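Local coordinates for hypothetical protein PA4535 (Pseudomonas aeruginosa, PDB 1Y0K), which is of unknown function but may be a nuclease-like enzyme of the PDDEXK superfamily, at residues H136-N146 with Q167-P177. Numbering follows the deposited sequence.
Sequences HGELDLLAFVN and QGWRSLSMVGP
Arg-170 N donates to Leu-139 O (2.9 Å) and so starts a ladder that illustrates how a parallel strand pair is held together. Leu-141 N on Ser-171 O continues it, and Leu-141 O, Ala-143 and Val-145 carry on the alternation with Ser-173 and Val-175, ending with Val-145 N on Val-175 O (2.8 Å). A water bound to Leu-141 O also joins the hydroxyls of Ser-171 and Ser-173.

Charge closes one end. The Arg-170 chain runs extended and then bends at chi3 (68°), which turns its NE and NH2 edge to Asp-140. It grips the carboxylate side-on, NE to OD1 (3.0 Å) and NH2 to OD2 (2.7 Å), both bonds nearly straight and both on the syn sides of a carboxylate turned only 24° from the guanidinium. Ser-171 OG reaches OD1 of Asp-140 at 2.8 Å on the anti side, from the other face of the carboxylate plane. OD1 thus takes two donors, and OD2 takes Gly-66 N besides Arg-170 NH2, holding the buried carboxylate firmly. Glu-138 adds only a looser charge pairing with Arg-170.

The apolar contacts centre on Trp-169, whose indole takes Leu-141 CG over one face, 4.0 Å from the five-membered ring centroid; NE1 is tied to Gln-167 OE1. Farther along, Phe-144 CD1 touches Val-175 CG1.

The two strands run centrally in the mixed sheet, between 65-73 and 179-185; helix 26-40 covers Leu-142, Phe-144 and Ser-173, while helix 119-132 packs on Leu-141 from the opposite face.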
ATOM      1  N   HIS A 136      -8.626  -2.729 -15.915  1.00 16.29           N
ATOM      2  CA  HIS A 136      -8.059  -3.012 -14.588  1.00 16.30           C
ATOM      3  C   HIS A 136      -6.635  -3.553 -14.723  1.00 15.90           C
ATOM      4  O   HIS A 136      -5.783  -3.317 -13.857  1.00 15.43           O
ATOM      5  CB  HIS A 136      -8.902  -4.045 -13.835  1.00 16.62           C
ATOM      6  CG  HIS A 136     -10.345  -3.675 -13.680  1.00 18.15           C
ATOM      7  ND1 HIS A 136     -11.204  -3.571 -14.753  1.00 20.03           N
ATOM      8  CD2 HIS A 136     -11.093  -3.436 -12.574  1.00 18.64           C
ATOM      9  CE1 HIS A 136     -12.410  -3.241 -14.319  1.00 19.96           C
ATOM     10  NE2 HIS A 136     -12.371  -3.155 -13.000  1.00 18.19           N
ATOM     11  N   GLY A 137      -6.389  -4.285 -15.809  1.00 15.44           N
ATOM     12  CA  GLY A 137      -5.118  -4.973 -16.021  1.00 15.63           C
ATOM     13  C   GLY A 137      -3.906  -4.112 -16.328  1.00 15.37           C
ATOM     14  O   GLY A 137      -2.801  -4.642 -16.489  1.00 15.25           O
ATOM     15  N   GLU A 138      -4.090  -2.797 -16.408  1.00 15.45           N
ATOM     16  CA  GLU A 138      -2.962  -1.885 -16.609  1.00 16.34           C
ATOM     17  C   GLU A 138      -2.622  -1.133 -15.320  1.00 16.02           C
ATOM     18  O   GLU A 138      -1.725  -0.282 -15.305  1.00 16.81           O
ATOM     19  CB  GLU A 138      -3.237  -0.893 -17.756  1.00 17.48           C
ATOM     20  CG  GLU A 138      -3.242  -1.551 -19.151  1.00 21.40           C
ATOM     21  CD  GLU A 138      -1.877  -2.093 -19.581  1.00 25.68           C
ATOM     22  OE1 GLU A 138      -0.841  -1.498 -19.226  1.00 26.19           O
ATOM     23  OE2 GLU A 138      -1.839  -3.125 -20.292  1.00 30.20           O
ATOM     24  N   LEU A 139      -3.333  -1.467 -14.243  1.00 14.94           N
ATOM     25  CA  LEU A 139      -3.220  -0.721 -12.990  1.00 14.10           C
ATOM     26  C   LEU A 139      -2.474  -1.503 -11.916  1.00 13.67           C
ATOM     27  O   LEU A 139      -2.749  -2.682 -11.677  1.00 12.86           O
ATOM     28  CB  LEU A 139      -4.614  -0.323 -12.470  1.00 14.57           C
ATOM     29  CG  LEU A 139      -5.488   0.560 -13.379  1.00 15.04           C
ATOM     30  CD1 LEU A 139      -6.831   0.865 -12.712  1.00 14.62           C
ATOM     31  CD2 LEU A 139      -4.777   1.859 -13.773  1.00 15.23           C
ATOM     32  N   ASP A 140      -1.533  -0.819 -11.281  1.00 12.82           N
ATOM     33  CA  ASP A 140      -0.781  -1.352 -10.147  1.00 13.21           C
ATOM     34  C   ASP A 140      -1.303  -0.721  -8.864  1.00 13.22           C
ATOM     35  O   ASP A 140      -0.991   0.429  -8.551  1.00 13.63           O
ATOM     36  CB  ASP A 140       0.697  -1.031 -10.340  1.00 13.27           C
ATOM     37  CG  ASP A 140       1.229  -1.560 -11.668  1.00 14.55           C
ATOM     38  OD1 ASP A 140       1.120  -2.783 -11.897  1.00 13.51           O
ATOM     39  OD2 ASP A 140       1.760  -0.760 -12.474  1.00 14.70           O
ATOM     40  N   LEU A 141      -2.133  -1.460  -8.140  1.00 12.66           N
ATOM     41  CA  LEU A 141      -2.768  -0.908  -6.949  1.00 11.93           C
ATOM     42  C   LEU A 141      -1.767  -0.838  -5.803  1.00 11.62           C
ATOM     43  O   LEU A 141      -0.975  -1.761  -5.606  1.00 11.37           O
ATOM     44  CB  LEU A 141      -3.992  -1.741  -6.547  1.00 12.35           C
ATOM     45  CG  LEU A 141      -5.306  -1.455  -7.310  1.00 14.37           C
ATOM     46  CD1 LEU A 141      -6.035  -0.320  -6.663  1.00 16.25           C
ATOM     47  CD2 LEU A 141      -5.115  -1.154  -8.811  1.00 16.64           C
ATOM     48  N   LEU A 142      -1.814   0.266  -5.065  1.00 11.28           N
ATOM     49  CA  LEU A 142      -0.901   0.500  -3.941  1.00 11.17           C
ATOM     50  C   LEU A 142      -1.674   1.094  -2.773  1.00 11.31           C
ATOM     51  O   LEU A 142      -2.129   2.240  -2.841  1.00 11.49           O
ATOM     52  CB  LEU A 142       0.246   1.429  -4.352  1.00 10.82           C
ATOM     53  CG  LEU A 142       1.283   1.768  -3.276  1.00 11.52           C
ATOM     54  CD1 LEU A 142       1.954   0.490  -2.733  1.00 12.02           C
ATOM     55  CD2 LEU A 142       2.333   2.745  -3.831  1.00 12.15           C
ATOM     56  N   ALA A 143      -1.841   0.297  -1.717  1.00 11.63           N
ATOM     57  CA  ALA A 143      -2.587   0.734  -0.533  1.00 11.90           C
ATOM     58  C   ALA A 143      -1.624   1.260   0.506  1.00 12.36           C
ATOM     59  O   ALA A 143      -0.654   0.568   0.839  1.00 12.32           O
ATOM     60  CB  ALA A 143      -3.366  -0.448   0.068  1.00 12.82           C
ATOM     61  N   PHE A 144      -1.879   2.464   1.027  1.00 12.10           N
ATOM     62  CA  PHE A 144      -1.177   2.914   2.235  1.00 12.32           C
ATOM     63  C   PHE A 144      -2.060   2.554   3.428  1.00 12.90           C
ATOM     64  O   PHE A 144      -3.175   3.067   3.568  1.00 12.52           O
ATOM     65  CB  PHE A 144      -0.866   4.413   2.212  1.00 12.95           C
ATOM     66  CG  PHE A 144      -0.109   4.873   3.427  1.00 12.18           C
ATOM     67  CD1 PHE A 144       1.278   4.751   3.467  1.00 14.67           C
ATOM     68  CD2 PHE A 144      -0.777   5.395   4.531  1.00 15.51           C
ATOM     69  CE1 PHE A 144       2.000   5.151   4.595  1.00 16.04           C
ATOM     70  CE2 PHE A 144      -0.056   5.803   5.668  1.00 15.14           C
ATOM     71  CZ  PHE A 144       1.330   5.673   5.693  1.00 15.01           C
ATOM     72  N   VAL A 145      -1.566   1.625   4.237  1.00 13.84           N
ATOM     73  CA  VAL A 145      -2.323   1.042   5.328  1.00 14.93           C
ATOM     74  C   VAL A 145      -1.780   1.547   6.674  1.00 15.59           C
ATOM     75  O   VAL A 145      -0.609   1.332   7.017  1.00 15.33           O
ATOM     76  CB  VAL A 145      -2.298  -0.513   5.270  1.00 15.37           C
ATOM     77  CG1 VAL A 145      -3.234  -1.102   6.339  1.00 16.30           C
ATOM     78  CG2 VAL A 145      -2.715  -1.008   3.894  1.00 16.66           C
ATOM     79  N   ASN A 146      -2.648   2.202   7.440  1.00 16.57           N
ATOM     80  CA  ASN A 146      -2.249   2.808   8.703  1.00 17.80           C
ATOM     81  C   ASN A 146      -3.422   2.834   9.679  1.00 18.71           C
ATOM     82  O   ASN A 146      -4.328   3.643   9.550  1.00 18.42           O
ATOM     83  CB  ASN A 146      -1.695   4.219   8.480  1.00 17.78           C
ATOM     84  CG  ASN A 146      -1.131   4.823   9.750  1.00 19.72           C
ATOM     85  OD1 ASN A 146      -0.373   4.171  10.476  1.00 20.14           O
ATOM     86  ND2 ASN A 146      -1.510   6.062  10.036  1.00 19.92           N
ATOM     87  N   GLN A 167     -10.392  -9.454  -9.380  1.00 17.83           N
ATOM     88  CA  GLN A 167     -10.805  -8.095  -9.787  1.00 17.46           C
ATOM     89  C   GLN A 167     -10.056  -7.576 -11.023  1.00 17.36           C
ATOM     90  O   GLN A 167     -10.472  -6.579 -11.643  1.00 17.97           O
ATOM     91  CB  GLN A 167     -10.684  -7.113  -8.611  1.00 17.11           C
ATOM     92  CG  GLN A 167     -11.723  -7.342  -7.501  1.00 16.93           C
ATOM     93  CD  GLN A 167     -11.401  -6.607  -6.208  1.00 17.57           C
ATOM     94  OE1 GLN A 167     -10.272  -6.131  -6.006  1.00 17.55           O
ATOM     95  NE2 GLN A 167     -12.399  -6.510  -5.317  1.00 17.91           N
ATOM     96  N   GLY A 168      -8.951  -8.241 -11.359  1.00 16.95           N
ATOM     97  CA  GLY A 168      -8.242  -8.023 -12.623  1.00 16.21           C
ATOM     98  C   GLY A 168      -7.087  -7.038 -12.636  1.00 15.98           C
ATOM     99  O   GLY A 168      -6.511  -6.783 -13.699  1.00 16.00           O
ATOM    100  N   TRP A 169      -6.727  -6.486 -11.476  1.00 14.60           N
ATOM    101  CA  TRP A 169      -5.566  -5.577 -11.382  1.00 14.20           C
ATOM    102  C   TRP A 169      -4.277  -6.233 -11.871  1.00 13.72           C
ATOM    103  O   TRP A 169      -4.102  -7.443 -11.741  1.00 13.12           O
ATOM    104  CB  TRP A 169      -5.332  -5.120  -9.927  1.00 14.40           C
ATOM    105  CG  TRP A 169      -6.570  -4.815  -9.169  1.00 14.79           C
ATOM    106  CD1 TRP A 169      -7.058  -5.491  -8.076  1.00 15.64           C
ATOM    107  CD2 TRP A 169      -7.506  -3.768  -9.445  1.00 14.51           C
ATOM    108  NE1 TRP A 169      -8.230  -4.906  -7.647  1.00 15.17           N
ATOM    109  CE2 TRP A 169      -8.535  -3.860  -8.476  1.00 14.77           C
ATOM    110  CE3 TRP A 169      -7.582  -2.761 -10.419  1.00 15.44           C
ATOM    111  CZ2 TRP A 169      -9.614  -2.979  -8.449  1.00 14.54           C
ATOM    112  CZ3 TRP A 169      -8.656  -1.894 -10.391  1.00 15.10           C
ATOM    113  CH2 TRP A 169      -9.659  -2.009  -9.411  1.00 15.85           C
ATOM    114  N   ARG A 170      -3.352  -5.426 -12.395  1.00 13.14           N
ATOM    115  CA  ARG A 170      -2.052  -5.955 -12.803  1.00 12.82           C
ATOM    116  C   ARG A 170      -1.201  -6.395 -11.603  1.00 12.81           C
ATOM    117  O   ARG A 170      -0.470  -7.388 -11.665  1.00 12.96           O
ATOM    118  CB  ARG A 170      -1.279  -4.922 -13.616  1.00 12.62           C
ATOM    119  CG  ARG A 170       0.002  -5.524 -14.197  1.00 13.50           C
ATOM    120  CD  ARG A 170       0.582  -4.670 -15.284  1.00 15.18           C
ATOM    121  NE  ARG A 170       1.099  -3.399 -14.784  1.00 16.76           N
ATOM    122  CZ  ARG A 170       1.603  -2.465 -15.579  1.00 18.53           C
ATOM    123  NH1 ARG A 170       1.635  -2.675 -16.894  1.00 19.35           N
ATOM    124  NH2 ARG A 170       2.058  -1.326 -15.077  1.00 19.69           N
ATOM    125  N   SER A 171      -1.311  -5.639 -10.517  1.00 12.18           N
ATOM    126  CA  SER A 171      -0.567  -5.912  -9.291  1.00 11.80           C
ATOM    127  C   SER A 171      -1.261  -5.222  -8.120  1.00 11.65           C
ATOM    128  O   SER A 171      -2.094  -4.329  -8.311  1.00 11.38           O
ATOM    129  CB  SER A 171       0.893  -5.433  -9.416  1.00 11.89           C
ATOM    130  OG  SER A 171       0.990  -4.012  -9.380  1.00 13.27           O
ATOM    131  N   LEU A 172      -0.931  -5.670  -6.912  1.00 11.72           N
ATOM    132  CA  LEU A 172      -1.473  -5.063  -5.702  1.00 11.51           C
ATOM    133  C   LEU A 172      -0.380  -5.144  -4.670  1.00 11.49           C
ATOM    134  O   LEU A 172       0.188  -6.213  -4.449  1.00 11.10           O
ATOM    135  CB  LEU A 172      -2.708  -5.814  -5.214  1.00 11.63           C
ATOM    136  CG  LEU A 172      -3.302  -5.406  -3.852  1.00 11.08           C
ATOM    137  CD1 LEU A 172      -3.748  -3.936  -3.831  1.00 10.28           C
ATOM    138  CD2 LEU A 172      -4.458  -6.313  -3.501  1.00 12.40           C
ATOM    139  N   SER A 173      -0.108  -4.004  -4.051  1.00 11.77           N
ATOM    140  CA  SER A 173       0.912  -3.887  -3.022  1.00 12.02           C
ATOM    141  C   SER A 173       0.364  -3.078  -1.859  1.00 12.44           C
ATOM    142  O   SER A 173      -0.572  -2.290  -2.032  1.00 12.18           O
ATOM    143  CB  SER A 173       2.165  -3.212  -3.578  1.00 12.46           C
ATOM    144  OG  SER A 173       2.666  -3.894  -4.715  1.00 12.94           O
HETATM  145  N   MSE A 174       0.953  -3.286  -0.679  1.00 12.83           N
HETATM  146  CA  MSE A 174       0.636  -2.505   0.517  1.00 14.06           C
HETATM  147  C   MSE A 174       1.898  -1.891   1.104  1.00 13.12           C
HETATM  148  O   MSE A 174       2.983  -2.479   1.061  1.00 12.08           O
HETATM  149  CB  MSE A 174       0.020  -3.382   1.611  1.00 14.00           C
HETATM  150  CG  MSE A 174      -1.289  -4.078   1.296  1.00 17.48           C
HETATM  151 SE   MSE A 174      -1.738  -5.160   2.724  1.00 18.35          SE
HETATM  152  CE  MSE A 174      -0.399  -6.290   2.771  1.00 23.55           C
ATOM    153  N   VAL A 175       1.743  -0.711   1.676  1.00 12.58           N
ATOM    154  CA  VAL A 175       2.821  -0.093   2.444  1.00 12.82           C
ATOM    155  C   VAL A 175       2.202   0.642   3.626  1.00 13.25           C
ATOM    156  O   VAL A 175       1.107   1.178   3.529  1.00 13.30           O
ATOM    157  CB  VAL A 175       3.697   0.854   1.573  1.00 13.03           C
ATOM    158  CG1 VAL A 175       2.891   2.053   1.045  1.00 12.68           C
ATOM    159  CG2 VAL A 175       4.938   1.343   2.364  1.00 13.56           C
ATOM    160  N   GLY A 176       2.902   0.639   4.753  1.00 13.67           N
ATOM    161  CA  GLY A 176       2.487   1.427   5.905  1.00 13.96           C
ATOM    162  C   GLY A 176       3.712   1.737   6.735  1.00 14.19           C
ATOM    163  O   GLY A 176       4.820   1.380   6.359  1.00 14.25           O
ATOM    164  N   PRO A 177       3.523   2.408   7.878  1.00 14.95           N
ATOM    165  CA  PRO A 177       4.690   2.731   8.692  1.00 15.40           C
ATOM    166  C   PRO A 177       5.465   1.490   9.153  1.00 15.83           C
ATOM    167  O   PRO A 177       6.682   1.567   9.361  1.00 17.34           O
ATOM    168  CB  PRO A 177       4.092   3.513   9.874  1.00 15.68           C
ATOM    169  CG  PRO A 177       2.757   4.046   9.339  1.00 15.94           C
ATOM    170  CD  PRO A 177       2.270   2.938   8.443  1.00 15.42           C
TER
HETATM  171  O   HOH W   1       1.362  -2.747  -6.903  1.00 13.74           O